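PDB 4DIM: phosphoribosylglycinamide synthetase from Anaerococcus prevotii, which probably acts as an ATP-dependent ligase of the ATP-grasp type, binding ATP and a metal ion for its reaction. Local coordinates for residues Y194-Q199 with V262-K267; F209-G214 with H228-D233; D236-K241 with N269-I274. One frame throughout, in Å; residues are numbered along the deposited sequence.

Contact 1 of 3, residues Y194-Q199 with V262-K267; sequences YEFGAQ and VDMILK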
loop_
_atom_site.group_PDB
_atom_site.type_symbol
_atom_site.label_atom_id
_atom_site.label_comp_id
_atom_site.label_asym_id
_atom_site.label_seq_id
_atom_site.Cartn_x
_atom_site.Cartn_y
_atom_site.Cartn_z
ATOM N N TYR A 194 -17.444 -3.388 5.754
ATOM C CA TYR A 194 -16.380 -4.359 5.472
ATOM C C TYR A 194 -15.172 -3.653 4.798
ATOM O O TYR A 194 -15.300 -3.137 3.676
ATOM C CB TYR A 194 -16.900 -5.533 4.613
ATOM C CG TYR A 194 -15.865 -6.625 4.454
ATOM C CD1 TYR A 194 -15.417 -7.355 5.554
ATOM C CD2 TYR A 194 -15.258 -6.863 3.224
ATOM C CE1 TYR A 194 -14.383 -8.281 5.439
ATOM C CE2 TYR A 194 -14.260 -7.831 3.088
ATOM C CZ TYR A 194 -13.807 -8.524 4.203
ATOM O OH TYR A 194 -12.798 -9.468 4.118
ATOM N N GLU A 195 -14.016 -3.599 5.508
ATOM C CA GLU A 195 -12.793 -2.969 4.973
ATOM C C GLU A 195 -11.973 -3.962 4.168
ATOM O O GLU A 195 -11.743 -5.088 4.596
ATOM C CB GLU A 195 -11.899 -2.402 6.068
ATOM C CG GLU A 195 -12.523 -1.312 6.900
ATOM C CD GLU A 195 -11.701 -0.894 8.111
ATOM O OE1 GLU A 195 -10.700 -1.578 8.427
ATOM O OE2 GLU A 195 -12.068 0.120 8.750
ATOM N N PHE A 196 -11.525 -3.546 3.001
ATOM C CA PHE A 196 -10.688 -4.382 2.161
ATOM C C PHE A 196 -9.881 -3.446 1.280
ATOM O O PHE A 196 -9.978 -2.237 1.444
ATOM C CB PHE A 196 -11.550 -5.398 1.367
ATOM C CG PHE A 196 -12.471 -4.771 0.360
ATOM C CD1 PHE A 196 -12.106 -4.679 -0.972
ATOM C CD2 PHE A 196 -13.627 -4.133 0.762
ATOM C CE1 PHE A 196 -12.904 -4.000 -1.889
ATOM C CE2 PHE A 196 -14.391 -3.410 -0.148
ATOM C CZ PHE A 196 -14.058 -3.406 -1.482
ATOM N N GLY A 197 -9.062 -3.997 0.404
ATOM C CA GLY A 197 -8.241 -3.222 -0.504
ATOM C C GLY A 197 -8.270 -3.722 -1.928
ATOM O O GLY A 197 -8.966 -4.687 -2.264
ATOM N N ALA A 198 -7.466 -3.082 -2.777
ATOM C CA ALA A 198 -7.322 -3.498 -4.158
ATOM C C ALA A 198 -6.026 -3.015 -4.745
ATOM O O ALA A 198 -5.527 -1.963 -4.359
ATOM C CB ALA A 198 -8.479 -2.984 -4.984
ATOM N N GLN A 199 -5.507 -3.771 -5.714
ATOM C CA GLN A 199 -4.321 -3.438 -6.480
ATOM C C GLN A 199 -4.744 -3.149 -7.885
ATOM O O GLN A 199 -5.697 -3.745 -8.379
ATOM C CB GLN A 199 -3.268 -4.577 -6.509
ATOM C CG GLN A 199 -2.644 -4.982 -5.182
ATOM C CD GLN A 199 -1.939 -3.884 -4.424
ATOM O OE1 GLN A 199 -0.820 -3.500 -4.750
ATOM N NE2 GLN A 199 -2.585 -3.332 -3.414
ATOM N N VAL A 262 -4.955 0.715 -3.279
ATOM C CA VAL A 262 -6.225 1.267 -2.825
ATOM C C VAL A 262 -6.765 0.594 -1.525
ATOM O O VAL A 262 -6.634 -0.630 -1.322
ATOM C CB VAL A 262 -7.306 1.133 -3.932
ATOM C CG1 VAL A 262 -8.429 2.131 -3.703
ATOM C CG2 VAL A 262 -6.696 1.317 -5.322
ATOM N N ASP A 263 -7.382 1.443 -0.663
ATOM C CA ASP A 263 -8.067 1.057 0.568
ATOM C C ASP A 263 -9.523 1.338 0.315
ATOM O O ASP A 263 -9.900 2.487 0.065
ATOM C CB ASP A 263 -7.561 1.830 1.815
ATOM C CG ASP A 263 -6.084 1.709 2.153
ATOM O OD1 ASP A 263 -5.505 0.617 1.929
ATOM O OD2 ASP A 263 -5.538 2.659 2.765
HETATM N N MSE A 264 -10.317 0.284 0.330
HETATM C CA MSE A 264 -11.739 0.289 0.097
HETATM C C MSE A 264 -12.533 0.042 1.375
HETATM O O MSE A 264 -12.026 -0.447 2.374
HETATM C CB MSE A 264 -12.105 -0.866 -0.873
HETATM C CG MSE A 264 -11.196 -1.068 -2.158
HETATM SE SE MSE A 264 -11.553 0.201 -3.501
HETATM C CE MSE A 264 -13.623 0.270 -3.600
ATOM N N ILE A 265 -13.826 0.247 1.278
ATOM C CA ILE A 265 -14.778 -0.141 2.320
ATOM C C ILE A 265 -16.096 -0.544 1.646
ATOM O O ILE A 265 -16.566 0.119 0.718
ATOM C CB ILE A 265 -14.989 0.917 3.414
ATOM C CG1 ILE A 265 -15.991 0.423 4.478
ATOM C CG2 ILE A 265 -15.446 2.225 2.821
ATOM C CD1 ILE A 265 -15.740 0.879 5.739
ATOM N N LEU A 266 -16.688 -1.628 2.119
ATOM C CA LEU A 266 -17.961 -2.080 1.568
ATOM C C LEU A 266 -19.092 -1.775 2.563
ATOM O O LEU A 266 -19.040 -2.243 3.701
ATOM C CB LEU A 266 -17.860 -3.575 1.218
ATOM C CG LEU A 266 -19.117 -4.389 1.164
ATOM C CD1 LEU A 266 -19.983 -3.967 -0.012
ATOM C CD2 LEU A 266 -18.757 -5.809 1.021
ATOM N N LYS A 267 -20.093 -0.963 2.127
ATOM C CA LYS A 267 -21.282 -0.636 2.926
ATOM C C LYS A 267 -22.547 -0.781 2.094
ATOM O O LYS A 267 -22.715 -0.067 1.100
ATOM C CB LYS A 267 -21.214 0.800 3.516
ATOM C CG LYS A 267 -22.444 1.216 4.354
ATOM C CD LYS A 267 -22.213 2.561 5.001
ATOM C CE LYS A 267 -23.374 3.134 5.797
ATOM N NZ LYS A 267 -22.995 4.410 6.479
#

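Contact 2 of 3, residues F209-G214 with H228-D233; sequences FVMPHG and HYVPLD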
loop_
_atom_site.group_PDB
_atom_site.type_symbol
_atom_site.label_atom_id
_atom_site.label_comp_id
_atom_site.label_asym_id
_atom_site.label_seq_id
_atom_site.Cartn_x
_atom_site.Cartn_y
_atom_site.Cartn_z
ATOM N N PHE A 209 -5.761 -4.044 -14.808
ATOM C CA PHE A 209 -6.596 -4.813 -13.907
ATOM C C PHE A 209 -6.933 -4.045 -12.632
ATOM O O PHE A 209 -6.372 -3.002 -12.342
ATOM C CB PHE A 209 -5.886 -6.141 -13.534
ATOM C CG PHE A 209 -4.628 -5.952 -12.727
ATOM C CD1 PHE A 209 -4.680 -5.800 -11.358
ATOM C CD2 PHE A 209 -3.389 -5.949 -13.340
ATOM C CE1 PHE A 209 -3.526 -5.613 -10.625
ATOM C CE2 PHE A 209 -2.242 -5.728 -12.606
ATOM C CZ PHE A 209 -2.319 -5.574 -11.252
ATOM N N VAL A 210 -7.873 -4.587 -11.893
ATOM C CA VAL A 210 -8.226 -4.189 -10.545
ATOM C C VAL A 210 -8.392 -5.516 -9.808
ATOM O O VAL A 210 -9.209 -6.357 -10.202
ATOM C CB VAL A 210 -9.425 -3.234 -10.390
ATOM C CG1 VAL A 210 -9.540 -2.766 -8.951
ATOM C CG2 VAL A 210 -9.277 -2.030 -11.307
HETATM N N MSE A 211 -7.515 -5.750 -8.826
HETATM C CA MSE A 211 -7.537 -6.983 -8.069
HETATM C C MSE A 211 -7.933 -6.731 -6.608
HETATM O O MSE A 211 -7.064 -6.445 -5.789
HETATM C CB MSE A 211 -6.162 -7.663 -8.121
HETATM C CG MSE A 211 -6.183 -9.103 -7.549
HETATM SE SE MSE A 211 -4.393 -9.732 -7.190
HETATM C CE MSE A 211 -4.170 -8.779 -5.670
ATOM N N PRO A 212 -9.205 -6.980 -6.241
ATOM C CA PRO A 212 -9.594 -6.876 -4.824
ATOM C C PRO A 212 -8.839 -7.871 -3.947
ATOM O O PRO A 212 -8.393 -8.903 -4.420
ATOM C CB PRO A 212 -11.106 -7.174 -4.850
ATOM C CG PRO A 212 -11.523 -6.824 -6.230
ATOM C CD PRO A 212 -10.384 -7.188 -7.107
ATOM N N HIS A 213 -8.629 -7.519 -2.683
ATOM C CA HIS A 213 -7.930 -8.420 -1.769
ATOM C C HIS A 213 -8.354 -8.207 -0.322
ATOM O O HIS A 213 -8.841 -7.136 0.081
ATOM C CB HIS A 213 -6.390 -8.336 -1.895
ATOM C CG HIS A 213 -5.826 -6.963 -1.795
ATOM N ND1 HIS A 213 -5.630 -6.350 -0.565
ATOM C CD2 HIS A 213 -5.382 -6.139 -2.776
ATOM C CE1 HIS A 213 -5.154 -5.152 -0.839
ATOM N NE2 HIS A 213 -4.960 -4.992 -2.162
ATOM N N GLY A 214 -8.227 -9.280 0.429
ATOM C CA GLY A 214 -8.601 -9.298 1.828
ATOM C C GLY A 214 -7.495 -8.738 2.674
ATOM O O GLY A 214 -6.327 -8.842 2.305
ATOM N N HIS A 228 -2.712 -10.613 4.052
ATOM C CA HIS A 228 -3.428 -10.317 2.829
ATOM C C HIS A 228 -3.758 -11.618 2.151
ATOM O O HIS A 228 -3.090 -12.630 2.388
ATOM C CB HIS A 228 -2.624 -9.383 1.900
ATOM C CG HIS A 228 -2.516 -7.994 2.438
ATOM N ND1 HIS A 228 -3.595 -7.135 2.440
ATOM C CD2 HIS A 228 -1.478 -7.379 3.027
ATOM C CE1 HIS A 228 -3.178 -6.028 3.000
ATOM N NE2 HIS A 228 -1.916 -6.137 3.389
ATOM N N TYR A 229 -4.819 -11.608 1.338
ATOM C CA TYR A 229 -5.182 -12.801 0.615
ATOM C C TYR A 229 -5.995 -12.494 -0.591
ATOM O O TYR A 229 -6.644 -11.480 -0.686
ATOM C CB TYR A 229 -5.944 -13.801 1.510
ATOM C CG TYR A 229 -7.233 -13.276 2.100
ATOM C CD1 TYR A 229 -7.259 -12.716 3.377
ATOM C CD2 TYR A 229 -8.448 -13.421 1.423
ATOM C CE1 TYR A 229 -8.449 -12.252 3.940
ATOM C CE2 TYR A 229 -9.643 -12.980 1.979
ATOM C CZ TYR A 229 -9.644 -12.412 3.250
ATOM O OH TYR A 229 -10.783 -11.872 3.785
ATOM N N VAL A 230 -5.988 -13.443 -1.493
ATOM C CA VAL A 230 -6.798 -13.456 -2.700
ATOM C C VAL A 230 -7.332 -14.861 -2.798
ATOM O O VAL A 230 -6.663 -15.805 -2.371
ATOM C CB VAL A 230 -6.085 -13.000 -3.997
ATOM C CG1 VAL A 230 -5.843 -11.499 -3.991
ATOM C CG2 VAL A 230 -4.793 -13.771 -4.246
ATOM N N PRO A 231 -8.575 -15.031 -3.249
ATOM C CA PRO A 231 -9.532 -14.011 -3.681
ATOM C C PRO A 231 -10.345 -13.523 -2.499
ATOM O O PRO A 231 -10.453 -14.188 -1.459
ATOM C CB PRO A 231 -10.378 -14.777 -4.692
ATOM C CG PRO A 231 -10.490 -16.145 -4.068
ATOM C CD PRO A 231 -9.181 -16.379 -3.327
ATOM N N LEU A 232 -10.923 -12.347 -2.670
ATOM C CA LEU A 232 -11.789 -11.724 -1.657
ATOM C C LEU A 232 -13.122 -12.454 -1.657
ATOM O O LEU A 232 -13.680 -12.679 -2.735
ATOM C CB LEU A 232 -11.961 -10.232 -2.003
ATOM C CG LEU A 232 -12.688 -9.396 -0.995
ATOM C CD1 LEU A 232 -11.892 -9.295 0.328
ATOM C CD2 LEU A 232 -13.035 -8.045 -1.589
ATOM N N ASP A 233 -13.612 -12.871 -0.481
ATOM C CA ASP A 233 -14.878 -13.601 -0.410
ATOM C C ASP A 233 -16.065 -12.624 -0.378
ATOM O O ASP A 233 -16.601 -12.254 0.687
ATOM C CB ASP A 233 -14.944 -14.570 0.773
ATOM C CG ASP A 233 -16.216 -15.418 0.744
ATOM O OD1 ASP A 233 -16.991 -15.363 1.729
ATOM O OD2 ASP A 233 -16.479 -16.073 -0.302
#

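Contact 3 of 3, residues D236-K241 with N269-I274; sequences DDIIEK and NEVYII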
loop_
_atom_site.group_PDB
_atom_site.type_symbol
_atom_site.label_atom_id
_atom_site.label_comp_id
_atom_site.label_asym_id
_atom_site.label_seq_id
_atom_site.Cartn_x
_atom_site.Cartn_y
_atom_site.Cartn_z
ATOM N N ASP A 236 -19.612 -11.512 -6.990
ATOM C CA ASP A 236 -18.919 -10.909 -8.138
ATOM C C ASP A 236 -19.359 -9.439 -8.391
ATOM O O ASP A 236 -18.588 -8.680 -8.969
ATOM C CB ASP A 236 -19.140 -11.726 -9.419
ATOM C CG ASP A 236 -18.671 -13.180 -9.436
ATOM O OD1 ASP A 236 -17.624 -13.478 -8.827
ATOM O OD2 ASP A 236 -19.274 -13.985 -10.178
ATOM N N ASP A 237 -20.576 -9.038 -7.943
ATOM C CA ASP A 237 -21.098 -7.684 -8.083
ATOM C C ASP A 237 -20.245 -6.653 -7.304
ATOM O O ASP A 237 -20.080 -5.522 -7.765
ATOM C CB ASP A 237 -22.552 -7.642 -7.602
ATOM C CG ASP A 237 -23.211 -6.299 -7.817
ATOM O OD1 ASP A 237 -23.862 -5.797 -6.862
ATOM O OD2 ASP A 237 -23.012 -5.701 -8.916
ATOM N N ILE A 238 -19.666 -7.069 -6.164
ATOM C CA ILE A 238 -18.790 -6.231 -5.346
ATOM C C ILE A 238 -17.442 -6.106 -6.061
ATOM O O ILE A 238 -16.843 -5.032 -6.088
ATOM C CB ILE A 238 -18.632 -6.825 -3.900
ATOM C CG1 ILE A 238 -19.988 -7.088 -3.233
ATOM C CG2 ILE A 238 -17.786 -5.915 -3.010
ATOM C CD1 ILE A 238 -21.013 -5.937 -3.340
ATOM N N ILE A 239 -16.997 -7.194 -6.674
ATOM C CA ILE A 239 -15.718 -7.218 -7.405
ATOM C C ILE A 239 -15.792 -6.215 -8.589
ATOM O O ILE A 239 -14.843 -5.491 -8.833
ATOM C CB ILE A 239 -15.374 -8.667 -7.889
ATOM C CG1 ILE A 239 -15.200 -9.661 -6.719
ATOM C CG2 ILE A 239 -14.158 -8.688 -8.823
ATOM C CD1 ILE A 239 -13.922 -9.509 -5.837
ATOM N N GLU A 240 -16.909 -6.192 -9.307
ATOM C CA GLU A 240 -17.114 -5.305 -10.461
ATOM C C GLU A 240 -17.344 -3.880 -10.058
ATOM O O GLU A 240 -16.924 -2.977 -10.772
ATOM C CB GLU A 240 -18.292 -5.783 -11.293
ATOM C CG GLU A 240 -18.059 -7.134 -11.953
ATOM C CD GLU A 240 -16.751 -7.350 -12.709
ATOM O OE1 GLU A 240 -16.471 -6.587 -13.668
ATOM O OE2 GLU A 240 -16.018 -8.306 -12.352
ATOM N N LYS A 241 -18.032 -3.669 -8.929
ATOM C CA LYS A 241 -18.218 -2.335 -8.372
ATOM C C LYS A 241 -16.857 -1.711 -7.980
ATOM O O LYS A 241 -16.700 -0.512 -8.115
ATOM C CB LYS A 241 -19.159 -2.391 -7.170
ATOM C CG LYS A 241 -20.623 -2.317 -7.544
ATOM C CD LYS A 241 -21.521 -2.614 -6.343
ATOM C CE LYS A 241 -22.994 -2.660 -6.701
ATOM N NZ LYS A 241 -23.769 -3.384 -5.674
ATOM N N ASN A 269 -23.843 -3.005 -0.029
ATOM C CA ASN A 269 -23.595 -3.332 -1.428
ATOM C C ASN A 269 -23.119 -2.110 -2.261
ATOM O O ASN A 269 -23.406 -1.986 -3.447
ATOM C CB ASN A 269 -24.826 -4.027 -2.064
ATOM C CG ASN A 269 -24.963 -5.424 -1.522
ATOM O OD1 ASN A 269 -23.996 -6.206 -1.530
ATOM N ND2 ASN A 269 -26.119 -5.747 -0.946
ATOM N N GLU A 270 -22.305 -1.277 -1.655
ATOM C CA GLU A 270 -21.690 -0.151 -2.335
ATOM C C GLU A 270 -20.344 -0.024 -1.771
ATOM O O GLU A 270 -20.158 -0.301 -0.581
ATOM C CB GLU A 270 -22.502 1.143 -2.207
ATOM C CG GLU A 270 -23.683 1.215 -3.179
ATOM C CD GLU A 270 -23.376 1.000 -4.652
ATOM O OE1 GLU A 270 -22.234 1.297 -5.081
ATOM O OE2 GLU A 270 -24.274 0.496 -5.367
ATOM N N VAL A 271 -19.378 0.311 -2.635
ATOM C CA VAL A 271 -17.978 0.373 -2.230
ATOM C C VAL A 271 -17.516 1.788 -2.325
ATOM O O VAL A 271 -17.980 2.540 -3.162
ATOM C CB VAL A 271 -17.087 -0.602 -3.034
ATOM C CG1 VAL A 271 -17.623 -2.018 -2.919
ATOM C CG2 VAL A 271 -16.971 -0.193 -4.508
ATOM N N TYR A 272 -16.610 2.150 -1.439
ATOM C CA TYR A 272 -16.061 3.501 -1.319
ATOM C C TYR A 272 -14.559 3.446 -1.209
ATOM O O TYR A 272 -14.035 2.551 -0.536
ATOM C CB TYR A 272 -16.638 4.193 -0.069
ATOM C CG TYR A 272 -18.146 4.244 -0.056
ATOM C CD1 TYR A 272 -18.827 5.387 -0.465
ATOM C CD2 TYR A 272 -18.895 3.180 0.426
ATOM C CE1 TYR A 272 -20.215 5.432 -0.477
ATOM C CE2 TYR A 272 -20.284 3.218 0.433
ATOM C CZ TYR A 272 -20.946 4.335 -0.052
ATOM O OH TYR A 272 -22.333 4.395 -0.070
ATOM N N ILE A 273 -13.873 4.447 -1.808
ATOM C CA ILE A 273 -12.421 4.559 -1.759
ATOM C C ILE A 273 -12.056 5.397 -0.598
ATOM O O ILE A 273 -12.414 6.573 -0.569
ATOM C CB ILE A 273 -11.876 5.178 -3.066
ATOM C CG1 ILE A 273 -12.210 4.270 -4.262
ATOM C CG2 ILE A 273 -10.344 5.465 -2.951
ATOM C CD1 ILE A 273 -11.792 4.698 -5.439
ATOM N N ILE A 274 -11.259 4.844 0.325
ATOM C CA ILE A 274 -10.740 5.608 1.467
ATOM C C ILE A 274 -9.419 6.313 1.075
ATOM O O ILE A 274 -9.322 7.508 1.237
ATOM C CB ILE A 274 -10.516 4.709 2.701
ATOM C CG1 ILE A 274 -11.790 3.986 3.104
ATOM C CG2 ILE A 274 -9.984 5.548 3.859
ATOM C CD1 ILE A 274 -11.459 2.615 3.768
#

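Contact 1 of 3, residues Y194-Q199 with V262-K267
Phe196 turns CG into the position between its backbone N and carbonyl carbon (chi1 66°), while Met264, a selenomethionine, holds CG anti to its own carbonyl carbon (chi1 -45°). Because the two residues pair, both side chains leave on the same face of the sheet, and the torsions then bring the ring over Met264 CB. Met264 CB sits over one face of the Phe196 ring, offset toward the rim, and is 3.4 Å from the ring centroid, a CH-pi contact. Beyond CG the Met264 chain bends, and SE ends up oblique to the same ring, 5.5 Å from the Phe196 centroid, in a Met-aromatic contact. Leu266 borders the ring: its CB is 3.7 Å from Phe196 CE2, and Tyr194 O lies in the ring plane at the edge.

Underneath, strands 194-199 and 262-267 run antiparallel with a twist, their directions 144° apart. Tyr194, Phe196 and Ala198 each form a hydrogen-bonded pair, with Leu266, Met264 and Val262 respectively. The central pair is uneven: Met264 N reaches Phe196 O at 2.8 Å, whereas Phe196 N stands above the carbonyl plane of Met264 O, 3.2 Å away. Glu195 and Gly197 occupy the non-hydrogen-bonded positions opposite Ile265 and Asp263. There the side chains of Glu195, Ile265 and Asp263 point to the other face, where Glu195 CG touches Ile265 CD1 at 4.1 Å.

Helix 236-253 covers the Phe196 face, with Thr242 against Phe196 and Ala198, and Val246 against Met264. The contact thus divides its chemistry: paired backbone amides fix the register, one face is aromatic and aliphatic and packs under a helix, and the opposite face mixes the acids Glu195 and Asp263 with the aliphatic Ile265.

Contact 2 of 3, residues F209-G214 with H228-D233
Gly214 O is gripped by two donors from the strand ending at Val230: the side-chain ND1 of His228, 3.2 Å away, and the backbone Tyr229 N, at 3.3 Å. They come from opposite faces of the carbonyl plane, ND1 tilted 22° from it and the amide standing well above it. Gly214 N returns a bond to Tyr229 O at 2.9 Å, within the carbonyl plane, and completes an antiparallel hydrogen-bonded pair. Both backbone polar atoms of this glycine are therefore satisfied across the contact, and the imidazole adds a second hold on its carbonyl.

His228 ND1 also has a weak bond to Asp215 OD1, which reaches His213 ND1 weakly as well. The His213 and His228 rings stand at 86° to each other in an oblique pair, and His213 NE2 bonds to Gln199 NE2.

Apolar atoms fill in around the polar ones. Gly214 CA lies over one face of the Tyr229 ring, 3.6 Å from its centroid, as a CH-pi contact, and Leu232 CD1 approaches the same Gly214 CA at 3.6 Å. Farther along, the methyl CE of Met211, a selenomethionine, meets Val230 CG1 at 3.6 Å, and Pro212 CB faces Leu232 CD2.

A cis peptide precedes Pro231, where the chain leaves the sheet. The arrangement is that of a beta hairpin, strands 206-219 and 223-230, in the large antiparallel sheet of an ATP-grasp domain.

Contact 3 of 3, residues D236-K241 with N269-I274
Asn269 meets Ile238 with the oxygen of its flat amide: OD1 touches Ile238 CD1 at 3.5 Å, the two side chains crossing at about a right angle. Three more flat groups, the carboxylates of Asp237 and Glu270 and the peptide carbonyl of Asn269, lie near Lys241 NZ. The Asp237 carboxylate receives NZ on the syn side of OD1, 33° out of its plane, and the carbonyl of Asn269 accepts from the same nitrogen, which is tilted 21° from the carbonyl plane. This is a helix-on-sheet packing in the ATP-grasp domain, with the start of helix 236-253 lying against strand 270-277, an outermost strand of the large antiparallel sheet.

Lys241 spans the gap with a chain extended beyond CG. Its NZ is 2.7 Å from Asn269 O, a hydrogen bond to the turn joining strands 258-267 and 270-277, and 2.7 Å from Asp237 OD1, a salt bridge one helical turn back. Glu270 crosses the lysine at about a right angle and adds a long salt bridge, OE2 lying 3.9 Å from Lys241 NZ. One cation thus serves two carboxylates whose oxygens Asp237 OD1 and Glu270 OE2 are 6.5 Å apart; its positive charge probably offsets their like charges while tying helix to turn.

Beneath this charged cluster the interface becomes apolar. Ile238 CG2 packs on Val271 CG1 at 3.9 Å, and Val271 points toward the helix, also touching Thr242 and Glu245 of its next turn and Met264 of the adjoining strand. The other methyl of this valine lies against the helix backbone, with Val271 CG2 3.6 Å from Lys241 O.

All three contacts belong to one antiparallel sheet and the helix packed on it, within the ATP-grasp region. Across the sheet the order is 270-277, 258-267, 194-203, 206-219, 223-230, so contact 1 lies between the other two: its centre is about 9 Å from that of contact 2 and about 8 Å from that of contact 3, which are about 12 Å apart from each other. Along the chain both segments of contact 2 fall between those of contact 1, whereas contacts 1 and 3 alternate. Helix 236-253 follows the hairpin of contact 2 and precedes strands 258-267 and 270-277; Pro212 packs on Ile239, joining the hairpin to the helix, whose other side chains meet those two strands.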